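Local coordinates for protein histidine acid phosphatase (Hafnia alvei, PDB 4ARU) that belongs to branch 2 of the histidine phosphatase superfamily, enzymes built on a mixed beta sheet with helices packed around it, at residues 222-227 and 234-239; 165-170 and 243-248; 305-310 and 328-333; 172-175 and 179-182. All coordinates share one frame; numbering follows the deposited sequence. Where two conformers were deposited one is given.

From the N terminus, contact 2 opens first, at 165-170 on helix 162-172, and closes only when the chain returns as 243-248 at the start of helix 243-262. The long excursion between them contains two shorter closures: contact 4 (172-175 with 179-182), where helix 162-172 ends and a short 3-10 turn leads to helix 178-182, and contact 1 (222-227 with 234-239), where the chain folds back on helix 213-229. Contact 3 (305-310 with 328-333) follows in series and lies close to the centre of the chain, joining the start of helix 307-317 to the loop before strand 335-342. F224 touches M168, W246 and L172, linking contact 1 to both contacts 2 and 4, while L225 and L226 reach contact 3.

Contact 1: residues 222-227 and 234-239; sequences EIFLLE and KVAWGN
The methyl group of A236 lies over the middle of the F224 ring, a CH-pi contact with A236 CB 3.6 Å from the ring centroid and 14° off its normal. W237 meets this phenyl obliquely, its plane turned 83° from that of F224, with W237 CZ3 3.8 Å from F224 CE1. F224 can reach both because its CG stands beside the backbone N, anti to the carbonyl carbon, which brings the end of the ring to the loop. Alanine suits the spot, since a methyl is small enough to sit close above the ring plane. V235 CG1, from the loop, rests 3.5 Å from F224 O. One turn on, the extended chain of E227 puts OE1 in front of the A236 amide: A236 N donates to E227 OE1 over 2.9 Å at 160°, arriving nearly along the C-O axis. A236 and W237 adopt an unusual positive phi, which G238 shares more easily as a glycine. W237 NE1 is held by Q38 O, which helps to fix the indole, and M168 and V171 of helix 162-172 also pack on F224. The chemistry is thus divided: a probably charged carboxylate oxygen takes one nearly straight N-H bond, which would help to place the turn, and apolar surface packs around F224.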
loop_
_atom_site.group_PDB
_atom_site.type_symbol
_atom_site.label_atom_id
_atom_site.label_comp_id
_atom_site.label_asym_id
_atom_site.label_seq_id
_atom_site.Cartn_x
_atom_site.Cartn_y
_atom_site.Cartn_z
ATOM N N GLU A 222 -0.029 13.295 -1.880
ATOM C CA GLU A 222 -0.999 12.223 -1.762
ATOM C C GLU A 222 -2.424 12.765 -1.560
ATOM O O GLU A 222 -3.401 12.210 -2.125
ATOM C CB GLU A 222 -0.566 11.250 -0.646
ATOM C CG GLU A 222 -1.542 10.154 -0.360
ATOM C CD GLU A 222 -1.618 9.075 -1.424
ATOM O OE1 GLU A 222 -0.693 8.970 -2.298
ATOM O OE2 GLU A 222 -2.615 8.319 -1.406
ATOM N N ILE A 223 -2.563 13.840 -0.800
ATOM C CA ILE A 223 -3.893 14.432 -0.639
ATOM C C ILE A 223 -4.437 14.906 -2.000
ATOM O O ILE A 223 -5.617 14.714 -2.306
ATOM C CB ILE A 223 -3.926 15.547 0.435
ATOM C CG1 ILE A 223 -3.693 14.871 1.795
ATOM C CG2 ILE A 223 -5.205 16.380 0.307
ATOM C CD1 ILE A 223 -3.415 15.844 2.907
ATOM N N PHE A 224 -3.612 15.543 -2.841
ATOM C CA PHE A 224 -4.088 15.961 -4.141
ATOM C C PHE A 224 -4.531 14.751 -4.963
ATOM O O PHE A 224 -5.555 14.804 -5.624
ATOM C CB PHE A 224 -3.000 16.722 -4.899
ATOM C CG PHE A 224 -2.524 17.985 -4.220
ATOM C CD1 PHE A 224 -3.338 18.779 -3.430
ATOM C CD2 PHE A 224 -1.234 18.401 -4.422
ATOM C CE1 PHE A 224 -2.863 19.947 -2.840
ATOM C CE2 PHE A 224 -0.747 19.579 -3.834
ATOM C CZ PHE A 224 -1.552 20.338 -3.046
ATOM N N LEU A 225 -3.756 13.672 -4.918
ATOM C CA LEU A 225 -4.124 12.482 -5.663
ATOM C C LEU A 225 -5.477 11.947 -5.155
ATOM O O LEU A 225 -6.319 11.492 -5.931
ATOM C CB LEU A 225 -3.050 11.426 -5.480
ATOM C CG LEU A 225 -3.302 10.170 -6.337
ATOM C CD1 LEU A 225 -2.039 9.815 -7.058
ATOM C CD2 LEU A 225 -3.847 9.003 -5.565
ATOM N N LEU A 226 -5.640 11.968 -3.840
ATOM C CA LEU A 226 -6.906 11.537 -3.240
ATOM C C LEU A 226 -8.072 12.413 -3.670
ATOM O O LEU A 226 -9.133 11.911 -3.990
ATOM C CB LEU A 226 -6.839 11.428 -1.721
ATOM C CG LEU A 226 -5.917 10.349 -1.162
ATOM C CD1 LEU A 226 -5.638 10.486 0.349
ATOM C CD2 LEU A 226 -6.518 8.991 -1.428
ATOM N N GLU A 227 -7.861 13.726 -3.727
ATOM C CA GLU A 227 -8.905 14.642 -4.179
ATOM C C GLU A 227 -9.335 14.275 -5.613
ATOM O O GLU A 227 -10.496 14.270 -5.962
ATOM C CB GLU A 227 -8.402 16.075 -4.209
ATOM C CG GLU A 227 -8.146 16.693 -2.821
ATOM C CD GLU A 227 -7.496 18.057 -2.896
ATOM O OE1 GLU A 227 -7.165 18.477 -4.018
ATOM O OE2 GLU A 227 -7.339 18.724 -1.841
ATOM N N LYS A 234 -12.480 20.706 -7.586
ATOM C CA LYS A 234 -11.191 21.396 -7.579
ATOM C C LYS A 234 -10.130 20.604 -6.840
ATOM O O LYS A 234 -10.212 20.368 -5.621
ATOM C CB LYS A 234 -11.327 22.790 -6.952
ATOM C CG LYS A 234 -12.071 23.778 -7.835
ATOM C CD LYS A 234 -11.270 24.056 -9.101
ATOM C CE LYS A 234 -11.806 25.212 -9.924
ATOM N NZ LYS A 234 -10.978 25.302 -11.170
ATOM N N VAL A 235 -9.135 20.157 -7.609
ATOM C CA VAL A 235 -7.979 19.418 -7.099
ATOM C C VAL A 235 -6.826 20.381 -7.016
ATOM O O VAL A 235 -6.495 21.052 -7.994
ATOM C CB VAL A 235 -7.619 18.241 -8.039
ATOM C CG1 VAL A 235 -6.321 17.588 -7.624
ATOM C CG2 VAL A 235 -8.770 17.234 -8.070
ATOM N N ALA A 236 -6.245 20.512 -5.838
ATOM C CA ALA A 236 -5.127 21.401 -5.657
ATOM C C ALA A 236 -5.440 22.784 -6.247
ATOM O O ALA A 236 -4.607 23.419 -6.890
ATOM C CB ALA A 236 -3.868 20.818 -6.265
ATOM N N TRP A 237 -6.648 23.270 -5.987
ATOM C CA TRP A 237 -7.051 24.611 -6.412
ATOM C C TRP A 237 -6.898 24.900 -7.905
ATOM O O TRP A 237 -6.675 26.033 -8.316
ATOM C CB TRP A 237 -6.382 25.705 -5.549
ATOM C CG TRP A 237 -6.458 25.320 -4.084
ATOM C CD1 TRP A 237 -7.529 25.464 -3.276
ATOM C CD2 TRP A 237 -5.449 24.693 -3.304
ATOM N NE1 TRP A 237 -7.275 24.940 -2.049
ATOM C CE2 TRP A 237 -5.996 24.446 -2.033
ATOM C CE3 TRP A 237 -4.143 24.286 -3.568
ATOM C CZ2 TRP A 237 -5.279 23.826 -1.019
ATOM C CZ3 TRP A 237 -3.439 23.657 -2.533
ATOM C CH2 TRP A 237 -4.005 23.466 -1.293
ATOM N N GLY A 238 -7.009 23.846 -8.697
ATOM C CA GLY A 238 -6.861 23.926 -10.125
ATOM C C GLY A 238 -5.424 24.052 -10.622
ATOM O O GLY A 238 -5.234 24.329 -11.801
ATOM N N ASN A 239 -4.431 23.777 -9.784
ATOM C CA ASN A 239 -3.047 24.045 -10.110
ATOM C C ASN A 239 -2.230 22.873 -10.622
ATOM O O ASN A 239 -1.058 23.083 -10.882
ATOM C CB ASN A 239 -2.357 24.689 -8.933
ATOM C CG ASN A 239 -2.911 26.044 -8.622
ATOM O OD1 ASN A 239 -3.455 26.704 -9.504
ATOM N ND2 ASN A 239 -2.791 26.471 -7.364
#

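Contact 2: residues 165-170 and 243-248; sequences LALMSS and EQQWNS
Helix 162-172 packs here against the first turns of helix 243-262, and segments 165-170 and 243-248 meet through one leucine, L167, set against Q245 and S248. These two lie three residues apart, about one turn, so both present themselves on the same flank of their helix. L167 CG is anti to its own backbone N (chi1 176°), which sends the branched end across to the other helix. Its CD2 methyl does most of the touching, 3.6 Å from Q245 O and equally 3.6 Å from S248 OG, with S248 CB at 3.7 Å. The other branch, L167 CD1, lies 4.1 Å from Q245 CG. The leucine and glutamine side chains cross at about a right angle. The methyls meet the CB-CG part of the glutamine and not its amide.

Q245 OE1 accepts from H241 N, and the backbone N of Q245 separately donates to T242 OG1, just before the helix. The hydroxyl of S248 bonds to S164 OG on helix 162-172, a polar link between the same two helices, and L249 adds apolar cover to L167. Leucine suits its place by offering two methyls to neighbours whose Q245 OE1 and S248 OG already have partners. Since no hydrogen bond joins the two segments themselves, adhesion between them rests on van der Waals contact and the partial burial of L167, and it depends on shape more than on direction.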
loop_
_atom_site.group_PDB
_atom_site.type_symbol
_atom_site.label_atom_id
_atom_site.label_comp_id
_atom_site.label_asym_id
_atom_site.label_seq_id
_atom_site.Cartn_x
_atom_site.Cartn_y
_atom_site.Cartn_z
ATOM N N LEU A 165 10.105 20.104 -5.303
ATOM C CA LEU A 165 9.751 20.981 -4.177
ATOM C C LEU A 165 9.324 22.357 -4.679
ATOM O O LEU A 165 8.382 22.991 -4.171
ATOM C CB LEU A 165 10.900 21.071 -3.180
ATOM C CG LEU A 165 11.202 19.823 -2.361
ATOM C CD1 LEU A 165 12.421 19.956 -1.456
ATOM C CD2 LEU A 165 9.985 19.474 -1.519
ATOM N N ALA A 166 9.973 22.839 -5.732
ATOM C CA ALA A 166 9.586 24.122 -6.329
ATOM C C ALA A 166 8.195 24.045 -6.944
ATOM O O ALA A 166 7.416 24.964 -6.812
ATOM C CB ALA A 166 10.597 24.576 -7.361
ATOM N N LEU A 167 7.889 22.902 -7.557
ATOM C CA LEU A 167 6.535 22.719 -8.101
ATOM C C LEU A 167 5.501 22.683 -6.986
ATOM O O LEU A 167 4.452 23.303 -7.082
ATOM C CB LEU A 167 6.443 21.451 -8.937
ATOM C CG LEU A 167 5.068 21.068 -9.488
ATOM C CD1 LEU A 167 4.560 22.134 -10.431
ATOM C CD2 LEU A 167 5.161 19.720 -10.174
ATOM N N MET A 168 5.809 21.978 -5.916
ATOM C CA MET A 168 4.874 21.928 -4.776
ATOM C C MET A 168 4.635 23.368 -4.279
ATOM O O MET A 168 3.503 23.763 -3.983
ATOM C CB MET A 168 5.407 21.063 -3.634
ATOM C CG MET A 168 4.484 20.989 -2.424
ATOM S SD MET A 168 2.780 20.425 -2.746
ATOM C CE MET A 168 2.991 18.679 -2.880
ATOM N N SER A 169 5.704 24.122 -4.107
ATOM C CA SER A 169 5.568 25.533 -3.707
ATOM C C SER A 169 4.620 26.330 -4.581
ATOM O O SER A 169 3.751 27.025 -4.071
ATOM C CB SER A 169 6.959 26.180 -3.645
ATOM O OG SER A 169 6.895 27.522 -3.199
ATOM N N SER A 170 4.736 26.148 -5.903
ATOM C CA SER A 170 3.913 26.890 -6.838
ATOM C C SER A 170 2.449 26.432 -6.775
ATOM O O SER A 170 1.560 27.273 -6.840
ATOM C CB SER A 170 4.506 26.812 -8.269
ATOM O OG SER A 170 4.384 25.531 -8.834
ATOM N N GLU A 243 0.423 15.507 -16.716
ATOM C CA GLU A 243 0.985 14.271 -16.241
ATOM C C GLU A 243 2.373 14.450 -15.610
ATOM O O GLU A 243 2.678 13.885 -14.563
ATOM C CB GLU A 243 1.070 13.322 -17.428
ATOM C CG GLU A 243 1.890 12.055 -17.247
ATOM C CD GLU A 243 2.068 11.291 -18.539
ATOM O OE1 GLU A 243 3.024 11.568 -19.384
ATOM O OE2 GLU A 243 1.129 10.481 -18.768
ATOM N N GLN A 244 3.198 15.275 -16.260
ATOM C CA GLN A 244 4.536 15.565 -15.744
ATOM C C GLN A 244 4.448 16.172 -14.360
ATOM O O GLN A 244 5.220 15.842 -13.477
ATOM C CB GLN A 244 5.287 16.504 -16.706
ATOM C CG GLN A 244 6.749 16.803 -16.283
ATOM C CD GLN A 244 6.925 17.880 -15.216
ATOM O OE1 GLN A 244 6.161 18.844 -15.114
ATOM N NE2 GLN A 244 7.923 17.687 -14.380
ATOM N N GLN A 245 3.481 17.042 -14.136
ATOM C CA GLN A 245 3.332 17.648 -12.794
ATOM C C GLN A 245 2.882 16.621 -11.785
ATOM O O GLN A 245 3.424 16.575 -10.712
ATOM C CB GLN A 245 2.353 18.808 -12.855
ATOM C CG GLN A 245 2.925 20.021 -13.559
ATOM C CD GLN A 245 1.867 21.075 -13.821
ATOM O OE1 GLN A 245 0.671 20.791 -13.914
ATOM N NE2 GLN A 245 2.321 22.293 -13.999
ATOM N N TRP A 246 1.896 15.792 -12.114
ATOM C CA TRP A 246 1.509 14.719 -11.222
ATOM C C TRP A 246 2.709 13.858 -10.881
ATOM O O TRP A 246 2.904 13.505 -9.716
ATOM C CB TRP A 246 0.438 13.814 -11.847
ATOM C CG TRP A 246 -0.970 14.313 -11.718
ATOM C CD1 TRP A 246 -1.768 14.699 -12.710
ATOM C CD2 TRP A 246 -1.715 14.440 -10.523
ATOM N NE1 TRP A 246 -3.000 15.105 -12.218
ATOM C CE2 TRP A 246 -2.988 14.959 -10.862
ATOM C CE3 TRP A 246 -1.423 14.173 -9.204
ATOM C CZ2 TRP A 246 -3.989 15.197 -9.905
ATOM C CZ3 TRP A 246 -2.390 14.433 -8.227
ATOM C CH2 TRP A 246 -3.654 14.952 -8.595
ATOM N N ASN A 247 3.504 13.492 -11.883
ATOM C CA ASN A 247 4.641 12.615 -11.600
ATOM C C ASN A 247 5.644 13.285 -10.722
ATOM O O ASN A 247 6.196 12.632 -9.840
ATOM C CB ASN A 247 5.310 12.125 -12.898
ATOM C CG ASN A 247 4.426 11.188 -13.720
ATOM O OD1 ASN A 247 3.463 10.623 -13.213
ATOM N ND2 ASN A 247 4.729 11.059 -14.977
ATOM N N SER A 248 5.889 14.563 -10.939
ATOM C CA SER A 248 6.890 15.288 -10.178
ATOM C C SER A 248 6.449 15.420 -8.727
ATOM O O SER A 248 7.241 15.225 -7.806
ATOM C CB SER A 248 7.105 16.672 -10.818
ATOM O OG SER A 248 7.996 17.447 -10.009
#

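Contact 3: residues 305-310 and 328-333; sequences GHDTNI and DNTPPG
Water 1 is held from both sides of the contact, bonding T330 OG1 at 2.7 Å and donating to D307 OD2 over 2.9 Å. It thereby bridges the loop to the His-Asp pair of the histidine acid phosphatase fold: H306 is the N-cap of helix 307-317 and D307 its first residue. D307 CG sits between the backbone N and the carbonyl carbon (chi1 47°), which lays the carboxylate back over the helix start. There D307 OD1 accepts a weak bond from T308 N, and it also bonds a bound tartaric acid molecule, as does H306 ND1. R18 makes a long, weak ion pair with D307 OD2 and a hydrogen bond to T330 O. N309 OD1 takes the H306 amide, N to OD1 2.9 Å, tying down the first turn. On the facing loop D328 OD1 accepts from T330 N, two residues on, over 2.9 Å at 160°. This is an Asx turn, the carboxylate oxygen being met from above its plane, and it fixes the threonine that faces the helix. Threonine suits the place because its two branches differ: the hydroxyl serves the water and packs 3.4 Å from D307 CB, while on the apolar side T330 CG2 lies 3.9 Å from I310 CG2.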
loop_
_atom_site.group_PDB
_atom_site.type_symbol
_atom_site.label_atom_id
_atom_site.label_comp_id
_atom_site.label_asym_id
_atom_site.label_seq_id
_atom_site.Cartn_x
_atom_site.Cartn_y
_atom_site.Cartn_z
ATOM N N GLY A 305 -5.207 -3.460 4.318
ATOM C CA GLY A 305 -4.245 -2.687 5.079
ATOM C C GLY A 305 -3.961 -1.301 4.497
ATOM O O GLY A 305 -4.867 -0.609 3.988
ATOM N N HIS A 306 -2.681 -0.927 4.538
ATOM C CA HIS A 306 -2.227 0.449 4.376
ATOM C C HIS A 306 -1.083 0.488 3.380
ATOM O O HIS A 306 -0.440 -0.550 3.080
ATOM C CB HIS A 306 -1.748 1.002 5.682
ATOM C CG HIS A 306 -2.740 0.837 6.797
ATOM N ND1 HIS A 306 -3.680 1.798 7.119
ATOM C CD2 HIS A 306 -2.981 -0.214 7.615
ATOM C CE1 HIS A 306 -4.417 1.365 8.115
ATOM N NE2 HIS A 306 -4.005 0.158 8.453
ATOM N N ASP A 307 -0.887 1.678 2.804
ATOM C CA ASP A 307 0.263 1.854 1.914
ATOM C C ASP A 307 1.575 1.447 2.552
ATOM O O ASP A 307 2.417 0.801 1.893
ATOM C CB ASP A 307 0.337 3.283 1.315
ATOM C CG ASP A 307 0.156 4.418 2.310
ATOM O OD1 ASP A 307 0.426 4.280 3.522
ATOM O OD2 ASP A 307 -0.174 5.557 1.817
ATOM N N THR A 308 1.767 1.766 3.817
ATOM C CA THR A 308 2.996 1.391 4.483
ATOM C C THR A 308 3.245 -0.112 4.539
ATOM O O THR A 308 4.371 -0.559 4.455
ATOM C CB THR A 308 3.071 1.982 5.889
ATOM O OG1 THR A 308 1.980 1.487 6.658
ATOM C CG2 THR A 308 2.989 3.505 5.880
ATOM N N ASN A 309 2.171 -0.899 4.609
ATOM C CA ASN A 309 2.275 -2.350 4.664
ATOM C C ASN A 309 2.799 -2.881 3.316
ATOM O O ASN A 309 3.707 -3.748 3.245
ATOM C CB ASN A 309 0.934 -3.024 4.965
ATOM C CG ASN A 309 0.308 -2.615 6.268
ATOM O OD1 ASN A 309 -0.844 -2.205 6.332
ATOM N ND2 ASN A 309 1.058 -2.765 7.352
ATOM N N ILE A 310 2.241 -2.365 2.238
ATOM C CA ILE A 310 2.698 -2.783 0.910
ATOM C C ILE A 310 4.172 -2.379 0.748
ATOM O O ILE A 310 4.992 -3.140 0.224
ATOM C CB ILE A 310 1.809 -2.182 -0.228
ATOM C CG1 ILE A 310 0.434 -2.866 -0.186
ATOM C CG2 ILE A 310 2.480 -2.358 -1.582
ATOM C CD1 ILE A 310 -0.576 -2.289 -1.155
ATOM N N ASP A 328 1.288 7.308 -7.994
ATOM C CA ASP A 328 1.539 6.797 -6.637
ATOM C C ASP A 328 1.927 5.302 -6.727
ATOM O O ASP A 328 1.179 4.513 -7.304
ATOM C CB ASP A 328 0.238 6.961 -5.845
ATOM C CG ASP A 328 0.362 6.588 -4.353
ATOM O OD1 ASP A 328 1.438 6.086 -3.906
ATOM O OD2 ASP A 328 -0.650 6.807 -3.637
ATOM N N ASN A 329 3.069 4.892 -6.196
ATOM C CA ASN A 329 3.459 3.476 -6.211
ATOM C C ASN A 329 2.578 2.607 -5.349
ATOM O O ASN A 329 2.574 1.412 -5.539
ATOM C CB ASN A 329 4.910 3.258 -5.728
ATOM C CG ASN A 329 5.950 3.828 -6.674
ATOM O OD1 ASN A 329 5.663 4.101 -7.826
ATOM N ND2 ASN A 329 7.147 4.071 -6.165
ATOM N N THR A 330 1.866 3.221 -4.409
ATOM C CA THR A 330 0.987 2.501 -3.466
ATOM C C THR A 330 -0.381 3.171 -3.489
ATOM O O THR A 330 -0.817 3.756 -2.491
ATOM C CB THR A 330 1.592 2.441 -2.043
ATOM O OG1 THR A 330 2.013 3.742 -1.634
ATOM C CG2 THR A 330 2.809 1.473 -1.989
ATOM N N PRO A 331 -1.112 3.103 -4.608
ATOM C CA PRO A 331 -2.321 3.858 -4.757
ATOM C C PRO A 331 -3.525 3.289 -3.995
ATOM O O PRO A 331 -3.505 2.151 -3.576
ATOM C CB PRO A 331 -2.557 3.796 -6.271
ATOM C CG PRO A 331 -2.102 2.428 -6.602
ATOM C CD PRO A 331 -0.824 2.317 -5.837
ATOM N N PRO A 332 -4.559 4.084 -3.799
ATOM C CA PRO A 332 -5.759 3.602 -3.093
ATOM C C PRO A 332 -6.351 2.408 -3.827
ATOM O O PRO A 332 -6.573 2.442 -5.063
ATOM C CB PRO A 332 -6.725 4.784 -3.155
ATOM C CG PRO A 332 -5.940 5.981 -3.584
ATOM C CD PRO A 332 -4.734 5.466 -4.316
ATOM N N GLY A 333 -6.609 1.356 -3.062
ATOM C CA GLY A 333 -7.069 0.103 -3.589
ATOM C C GLY A 333 -6.047 -0.721 -4.357
ATOM O O GLY A 333 -6.360 -1.810 -4.848
HETATM O O HOH W 1 0.517 5.914 -0.934
#

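Contact 4: residues 172-175 and 179-182; sequences LDFP and YCQQ
C180 SG sits over one face of the F174 ring, 3.6 Å from the centroid and 23° off the normal, displaced toward the rim so that its nearest ring atom is F174 CE2 at 3.4 Å. This is a Cys sulfur-aromatic contact, the polarisable sulfur lying against the pi cloud. The same SG comes within 3.3 Å of F174 O, so the sulfur touches F174 through both ring and backbone. Y179 approaches the far end of the phenyl obliquely: its CD1 is 3.6 Å from F174 CE1, and the two planes are inclined at 41°. A chi1 of 174° turns the F174 ring away from its backbone N, out to where tyrosine and cysteine can both reach it. P175 contributes its carbonyl, with P175 O 3.6 Å from C180 CB.

In the next shell, C180 is joined to C189 by a disulfide that spans residues 184-188, which were not modelled. F191 meets the F174 ring edge-to-face, M195 touches both F174 and Y179, and H183 stacks on the tyrosine. S177 OG bonds F174 O and makes a weak bond with C180 N, bracing the short connection. Proline suits the early 3-10 position at P175, since its ring restricts phi and it has no N-H to satisfy.

Further back, D173 has positive phi and is the C-prime residue of a Schellman motif: F174 N reaches S169 O and D173 N reaches S170 O. The whole is a helix ended by a Schellman motif and followed, after a short 3-10 turn, by a short, disulfide-tethered helix, 178-182.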
loop_
_atom_site.group_PDB
_atom_site.type_symbol
_atom_site.label_atom_id
_atom_site.label_comp_id
_atom_site.label_asym_id
_atom_site.label_seq_id
_atom_site.Cartn_x
_atom_site.Cartn_y
_atom_site.Cartn_z
ATOM N N LEU A 172 0.901 25.214 -4.168
ATOM C CA LEU A 172 0.399 25.783 -2.930
ATOM C C LEU A 172 0.278 27.288 -2.954
ATOM O O LEU A 172 -0.446 27.846 -2.131
ATOM C CB LEU A 172 1.367 25.425 -1.764
ATOM C CG LEU A 172 1.449 23.944 -1.455
ATOM C CD1 LEU A 172 2.586 23.778 -0.485
ATOM C CD2 LEU A 172 0.144 23.404 -0.877
ATOM N N ASP A 173 0.980 27.995 -3.854
ATOM C CA ASP A 173 1.218 29.441 -3.656
ATOM C C ASP A 173 1.833 29.724 -2.306
ATOM O O ASP A 173 1.505 30.689 -1.611
ATOM C CB ASP A 173 -0.060 30.254 -3.900
ATOM C CG ASP A 173 -0.463 30.242 -5.369
ATOM O OD1 ASP A 173 0.284 30.866 -6.139
ATOM O OD2 ASP A 173 -1.489 29.629 -5.788
ATOM N N PHE A 174 2.801 28.862 -1.955
ATOM C CA PHE A 174 3.493 28.941 -0.672
ATOM C C PHE A 174 4.018 30.341 -0.326
ATOM O O PHE A 174 3.906 30.785 0.815
ATOM C CB PHE A 174 4.597 27.861 -0.591
ATOM C CG PHE A 174 5.468 27.954 0.659
ATOM C CD1 PHE A 174 4.997 27.519 1.902
ATOM C CD2 PHE A 174 6.755 28.427 0.582
ATOM C CE1 PHE A 174 5.809 27.600 3.017
ATOM C CE2 PHE A 174 7.561 28.504 1.705
ATOM C CZ PHE A 174 7.086 28.079 2.914
ATOM N N PRO A 175 4.632 31.038 -1.286
ATOM C CA PRO A 175 5.217 32.330 -0.918
ATOM C C PRO A 175 4.182 33.356 -0.407
ATOM O O PRO A 175 4.555 34.302 0.313
ATOM C CB PRO A 175 5.865 32.803 -2.230
ATOM C CG PRO A 175 6.161 31.549 -2.982
ATOM C CD PRO A 175 5.035 30.627 -2.658
ATOM N N TYR A 179 2.198 30.887 6.437
ATOM C CA TYR A 179 3.493 30.398 6.867
ATOM C C TYR A 179 4.602 31.383 6.569
ATOM O O TYR A 179 5.423 31.679 7.428
ATOM C CB TYR A 179 3.819 29.054 6.194
ATOM C CG TYR A 179 5.028 28.361 6.769
ATOM C CD1 TYR A 179 6.333 28.712 6.387
ATOM C CD2 TYR A 179 4.860 27.347 7.707
ATOM C CE1 TYR A 179 7.420 28.046 6.933
ATOM C CE2 TYR A 179 5.925 26.694 8.257
ATOM C CZ TYR A 179 7.181 27.051 7.880
ATOM O OH TYR A 179 8.208 26.352 8.450
ATOM N N CYS A 180 4.600 31.942 5.364
ATOM C CA CYS A 180 5.630 32.899 4.954
ATOM C C CYS A 180 5.389 34.275 5.536
ATOM O O CYS A 180 6.325 35.033 5.703
ATOM C CB CYS A 180 5.699 32.980 3.432
ATOM S SG CYS A 180 6.449 31.504 2.718
ATOM N N GLN A 181 4.147 34.597 5.862
ATOM C CA GLN A 181 3.856 35.837 6.631
ATOM C C GLN A 181 4.332 35.744 8.098
ATOM O O GLN A 181 4.507 36.784 8.724
ATOM C CB GLN A 181 2.357 36.162 6.605
ATOM C CG GLN A 181 1.759 36.287 5.194
ATOM C CD GLN A 181 0.212 36.389 5.142
ATOM O OE1 GLN A 181 -0.536 35.757 5.920
ATOM N NE2 GLN A 181 -0.269 37.170 4.180
ATOM N N GLN A 182 4.542 34.527 8.632
ATOM C CA GLN A 182 4.987 34.288 10.024
ATOM C C GLN A 182 6.456 33.852 10.155
ATOM O O GLN A 182 7.079 34.050 11.207
ATOM C CB GLN A 182 4.158 33.180 10.674
ATOM C CG GLN A 182 2.658 33.388 10.664
ATOM C CD GLN A 182 1.925 32.243 11.356
ATOM O OE1 GLN A 182 1.236 31.438 10.716
ATOM N NE2 GLN A 182 2.087 32.160 12.675
#